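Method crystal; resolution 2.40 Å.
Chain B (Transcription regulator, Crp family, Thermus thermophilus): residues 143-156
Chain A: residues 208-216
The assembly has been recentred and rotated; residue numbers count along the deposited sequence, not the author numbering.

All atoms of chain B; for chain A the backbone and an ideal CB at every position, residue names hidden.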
# COMPACT_ATOMS: atom_id res chain seq x y z
N ARG B 143 14.74 14.72 4.18
CA ARG B 143 15.71 15.68 4.71
C ARG B 143 15.08 17.05 5.00
O ARG B 143 15.20 17.57 6.11
CB ARG B 143 16.88 15.80 3.72
CG ARG B 143 17.99 16.69 4.18
CD ARG B 143 19.28 16.36 3.42
NE ARG B 143 20.30 17.38 3.66
CZ ARG B 143 20.42 18.48 2.93
NH1 ARG B 143 19.58 18.70 1.92
NH2 ARG B 143 21.38 19.37 3.22
N ASN B 144 14.39 17.61 4.01
CA ASN B 144 13.60 18.83 4.18
C ASN B 144 12.64 18.75 5.38
O ASN B 144 12.56 19.67 6.20
CB ASN B 144 12.74 19.10 2.94
CG ASN B 144 13.56 19.24 1.65
OD1 ASN B 144 13.22 18.64 0.63
ND2 ASN B 144 14.62 20.03 1.70
N ARG B 145 11.88 17.67 5.45
CA ARG B 145 10.84 17.50 6.46
C ARG B 145 11.42 17.39 7.87
O ARG B 145 10.85 17.93 8.82
CB ARG B 145 9.97 16.29 6.12
CG ARG B 145 9.12 16.52 4.89
CD ARG B 145 8.13 15.41 4.60
NE ARG B 145 7.45 15.70 3.34
CZ ARG B 145 6.43 14.99 2.86
NH1 ARG B 145 5.96 13.94 3.54
NH2 ARG B 145 5.89 15.33 1.69
N VAL B 146 12.55 16.70 8.00
CA VAL B 146 13.21 16.58 9.28
C VAL B 146 13.84 17.91 9.70
O VAL B 146 13.72 18.30 10.86
CB VAL B 146 14.23 15.42 9.26
CG1 VAL B 146 15.04 15.38 10.54
CG2 VAL B 146 13.48 14.09 9.05
N ALA B 147 14.45 18.62 8.76
CA ALA B 147 15.01 19.94 9.01
C ALA B 147 13.89 20.86 9.49
O ALA B 147 14.05 21.55 10.50
CB ALA B 147 15.67 20.49 7.76
N TYR B 148 12.76 20.85 8.80
CA TYR B 148 11.61 21.69 9.17
C TYR B 148 11.11 21.39 10.58
O TYR B 148 10.77 22.32 11.33
CB TYR B 148 10.48 21.45 8.18
CG TYR B 148 9.20 22.22 8.44
CD1 TYR B 148 9.15 23.61 8.32
CD2 TYR B 148 8.02 21.54 8.75
CE1 TYR B 148 7.97 24.31 8.53
CE2 TYR B 148 6.83 22.23 8.96
CZ TYR B 148 6.81 23.61 8.84
OH TYR B 148 5.61 24.28 9.04
N ALA B 149 11.03 20.11 10.93
CA ALA B 149 10.68 19.71 12.28
C ALA B 149 11.62 20.37 13.32
O ALA B 149 11.16 20.92 14.33
CB ALA B 149 10.72 18.19 12.41
N LEU B 150 12.92 20.28 13.08
CA LEU B 150 13.92 20.90 13.94
C LEU B 150 13.73 22.41 13.98
O LEU B 150 13.83 23.04 15.04
CB LEU B 150 15.31 20.58 13.39
CG LEU B 150 15.82 19.16 13.61
CD1 LEU B 150 17.14 18.92 12.87
CD2 LEU B 150 15.95 18.90 15.10
N LEU B 151 13.48 22.99 12.81
CA LEU B 151 13.16 24.41 12.71
C LEU B 151 12.02 24.76 13.67
O LEU B 151 12.09 25.75 14.41
CB LEU B 151 12.75 24.74 11.29
CG LEU B 151 13.14 26.08 10.71
CD1 LEU B 151 12.92 26.00 9.22
CD2 LEU B 151 12.32 27.21 11.32
N LYS B 152 10.98 23.92 13.67
CA LYS B 152 9.82 24.14 14.52
C LYS B 152 10.17 24.22 16.01
O LYS B 152 9.54 24.97 16.76
CB LYS B 152 8.76 23.05 14.26
CG LYS B 152 7.64 23.52 13.34
CD LYS B 152 7.01 22.39 12.54
CE LYS B 152 5.89 21.75 13.32
NZ LYS B 152 5.13 20.80 12.47
N LEU B 153 11.16 23.44 16.43
CA LEU B 153 11.63 23.46 17.81
C LEU B 153 12.44 24.73 18.07
O LEU B 153 12.32 25.35 19.11
CB LEU B 153 12.49 22.24 18.13
CG LEU B 153 11.83 20.86 18.04
CD1 LEU B 153 12.86 19.76 18.26
CD2 LEU B 153 10.68 20.72 19.04
N LEU B 154 13.28 25.10 17.11
CA LEU B 154 13.99 26.36 17.19
C LEU B 154 13.03 27.52 17.37
O LEU B 154 13.36 28.50 18.05
CB LEU B 154 14.83 26.60 15.92
CG LEU B 154 16.28 26.14 15.95
CD1 LEU B 154 16.97 26.49 14.63
CD2 LEU B 154 17.03 26.75 17.14
N ARG B 155 11.85 27.42 16.79
CA ARG B 155 10.96 28.57 16.81
C ARG B 155 10.13 28.73 18.10
O ARG B 155 9.32 29.65 18.21
CB ARG B 155 10.14 28.71 15.52
CG ARG B 155 9.47 27.49 15.00
CD ARG B 155 8.38 27.80 13.96
NE ARG B 155 8.85 28.13 12.62
CZ ARG B 155 8.24 27.74 11.49
NH1 ARG B 155 7.14 26.99 11.55
NH2 ARG B 155 8.72 28.10 10.30
N GLN B 156 10.38 27.88 19.09
CA GLN B 156 9.69 28.05 20.36
C GLN B 156 10.43 29.01 21.30
O GLN B 156 9.93 29.34 22.38
CB GLN B 156 9.39 26.70 21.01
CG GLN B 156 10.61 25.99 21.58
CD GLN B 156 10.42 24.49 21.66
OE1 GLN B 156 11.20 23.77 22.30
NE2 GLN B 156 9.38 23.99 21.00
N UNK A 208 -0.37 26.67 3.53
CA UNK A 208 0.44 26.22 2.40
C UNK A 208 1.70 25.51 2.87
O UNK A 208 2.07 24.45 2.35
CB UNK A 208 0.81 27.40 1.51
N UNK A 209 2.36 26.11 3.87
CA UNK A 209 3.58 25.56 4.44
C UNK A 209 3.30 24.18 5.05
O UNK A 209 3.99 23.21 4.75
CB UNK A 209 4.15 26.51 5.49
N UNK A 210 2.27 24.10 5.88
CA UNK A 210 1.87 22.81 6.43
C UNK A 210 1.60 21.77 5.33
O UNK A 210 2.01 20.61 5.44
CB UNK A 210 0.62 22.98 7.30
N UNK A 211 0.93 22.18 4.25
CA UNK A 211 0.62 21.23 3.19
C UNK A 211 1.90 20.77 2.53
O UNK A 211 2.10 19.57 2.25
CB UNK A 211 -0.33 21.85 2.16
N UNK A 212 2.79 21.73 2.33
CA UNK A 212 4.09 21.49 1.69
C UNK A 212 4.92 20.44 2.44
O UNK A 212 5.72 19.74 1.82
CB UNK A 212 4.88 22.80 1.60
N UNK A 213 4.75 20.33 3.76
CA UNK A 213 5.52 19.33 4.50
C UNK A 213 4.76 18.05 4.87
O UNK A 213 5.30 17.18 5.54
CB UNK A 213 6.05 19.97 5.78
N UNK A 214 3.52 17.92 4.40
CA UNK A 214 2.74 16.70 4.59
C UNK A 214 1.99 16.68 5.92
O UNK A 214 1.64 15.62 6.43
CB UNK A 214 3.66 15.48 4.50
N UNK A 215 1.72 17.86 6.46
CA UNK A 215 1.13 17.97 7.78
C UNK A 215 -0.34 18.37 7.69
O UNK A 215 -1.08 18.27 8.67
CB UNK A 215 1.91 18.98 8.63
N UNK A 216 -0.76 18.82 6.51
CA UNK A 216 -2.12 19.29 6.33
C UNK A 216 -2.58 19.05 4.90
O UNK A 216 -1.81 18.59 4.04
OXT UNK A 216 -3.74 19.32 4.54
CB UNK A 216 -2.23 20.77 6.69

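Chain B presents one face of a helix, 143-154, to the C-terminal end of chain A, whose last helical turn, 208-212, runs at 134° to it, N-to-C directions compared. Tyr148(B) stands at the centre, with Arg145(B), Lys152(B) and Arg155(B) supplying positive charge around it.

Position 208 has nothing of the chain B stretch within 5.5 Å of its ideal CB, so this stretch sets no rule there. The residue is Leu208(A), which makes no contact with it.

At 209 the CA-to-CB bond points toward chain B, and the ideal CB lies 4.4 Å from Tyr148(B) OH. A phenol that can donate, with the guanidinium of Arg155(B) further out, favours an acceptor: Asp, Glu, Asn or Gln would be reasonable, and the positive charge leans toward an acid. The deposited Glu209(A) extends with chi1 and chi2 both t. Tyr148(B) OH donates to Glu209(A) OE1 in a very short 2.5 Å hydrogen bond, and the same oxygen forms a salt bridge with Arg155(B) NH1 at 3.6 Å, near the guanidinium plane. One carboxylate oxygen thus serves both partners.

Position 210 points sideways, its ideal CB 5.4 Å from Tyr148(B) OH, and Lys152(B) reaches into the neighbourhood. A long polar chain would suit, an acid especially. Glu210(A) brings its end nearer, but Glu210(A) OE2 remains 4.4 Å from Lys152(B) NZ: opposite charges near each other, but too far apart for a salt bridge.

Position 211 is out of reach and unconstrained by this stretch; it is Ile211(A). Position 212 points sideways with no atom of the stretch within 5.5 Å of its ideal CB, and a small residue suffices. It is Ala212(A), whose contribution is its backbone: a water weakly links Ala212(A) O, 3.4 Å away, to Arg145(B) NE, 3.5 Å away.

At 213 the backbone comes closest to the chain B stretch, CA to CA 6.0 Å from Arg145(B). The ideal CB is 3.9 Å from Tyr148(B) CD2 and 4.7 Å from Arg145(B) CG, beside an aromatic face. Leu, Met or an aromatic could use this surface, a flat ring most fully. Phe213(A), with chi1 m, lays its ring in an offset stack on that of Tyr148(B), centroids 3.8 Å apart and planes at 8°. Tyr148(B) CB also sits over the Phe213(A) ring, 3.8 Å from its centroid, while Arg145(B) CG packs at the ring edge.

Position 214 has phi/psi of 86/24, ending the helix in a Schellman motif. An ideal CB would jam against the preceding carbonyl O, so the backbone angles alone call for glycine; its clash with Arg145(B) NH1, at 2.9 Å, adds to the case. Gly214(A) it is, its CA over one face of the guanidinium.

Position 215 points toward chain B, with its ideal CB 5.3 Å from Lys152(B) NZ and the Tyr148(B) ring edge beyond. A medium apolar chain could pack there; an acid could answer the lysine. Leu215(A) takes the apolar option, its CD1 packing 3.7 Å from Tyr148(B) CE2. Leu215(A) CD1 also comes within 3.2 Å of Lys152(B) NZ, a close contact that leaves the charge unanswered by this residue.

Position 216 is out of reach and ends the chain as Ala216(A).

Chain A (208-216) LEEIAFGLA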
# COMPACT_ATOMS: atom_id res chain seq x y z
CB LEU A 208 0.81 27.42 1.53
CG LEU A 208 1.63 27.12 0.28
CD1 LEU A 208 0.78 26.58 -0.89
CD2 LEU A 208 2.33 28.38 -0.14
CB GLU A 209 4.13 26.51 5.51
CG GLU A 209 5.53 26.17 6.01
CD GLU A 209 5.97 27.03 7.18
OE1 GLU A 209 5.68 26.64 8.33
OE2 GLU A 209 6.59 28.10 6.96
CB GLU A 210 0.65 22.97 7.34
CG GLU A 210 0.96 23.65 8.68
CD GLU A 210 0.60 22.77 9.87
OE1 GLU A 210 -0.57 22.28 9.95
OE2 GLU A 210 1.50 22.56 10.72
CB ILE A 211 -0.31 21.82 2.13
CG1 ILE A 211 -1.68 22.10 2.75
CG2 ILE A 211 -0.44 20.84 0.96
CD1 ILE A 211 -2.47 23.17 2.00
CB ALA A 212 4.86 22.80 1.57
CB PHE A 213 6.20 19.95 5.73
CG PHE A 213 7.29 20.92 5.39
CD1 PHE A 213 8.53 20.45 4.97
CD2 PHE A 213 7.08 22.29 5.45
CE1 PHE A 213 9.54 21.34 4.63
CE2 PHE A 213 8.08 23.19 5.12
CZ PHE A 213 9.32 22.72 4.72
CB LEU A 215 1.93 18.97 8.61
CG LEU A 215 3.41 18.59 8.84
CD1 LEU A 215 4.15 19.70 9.59
CD2 LEU A 215 3.54 17.27 9.60
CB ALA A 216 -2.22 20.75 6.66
O HOH W 1 8.68 18.15 1.18
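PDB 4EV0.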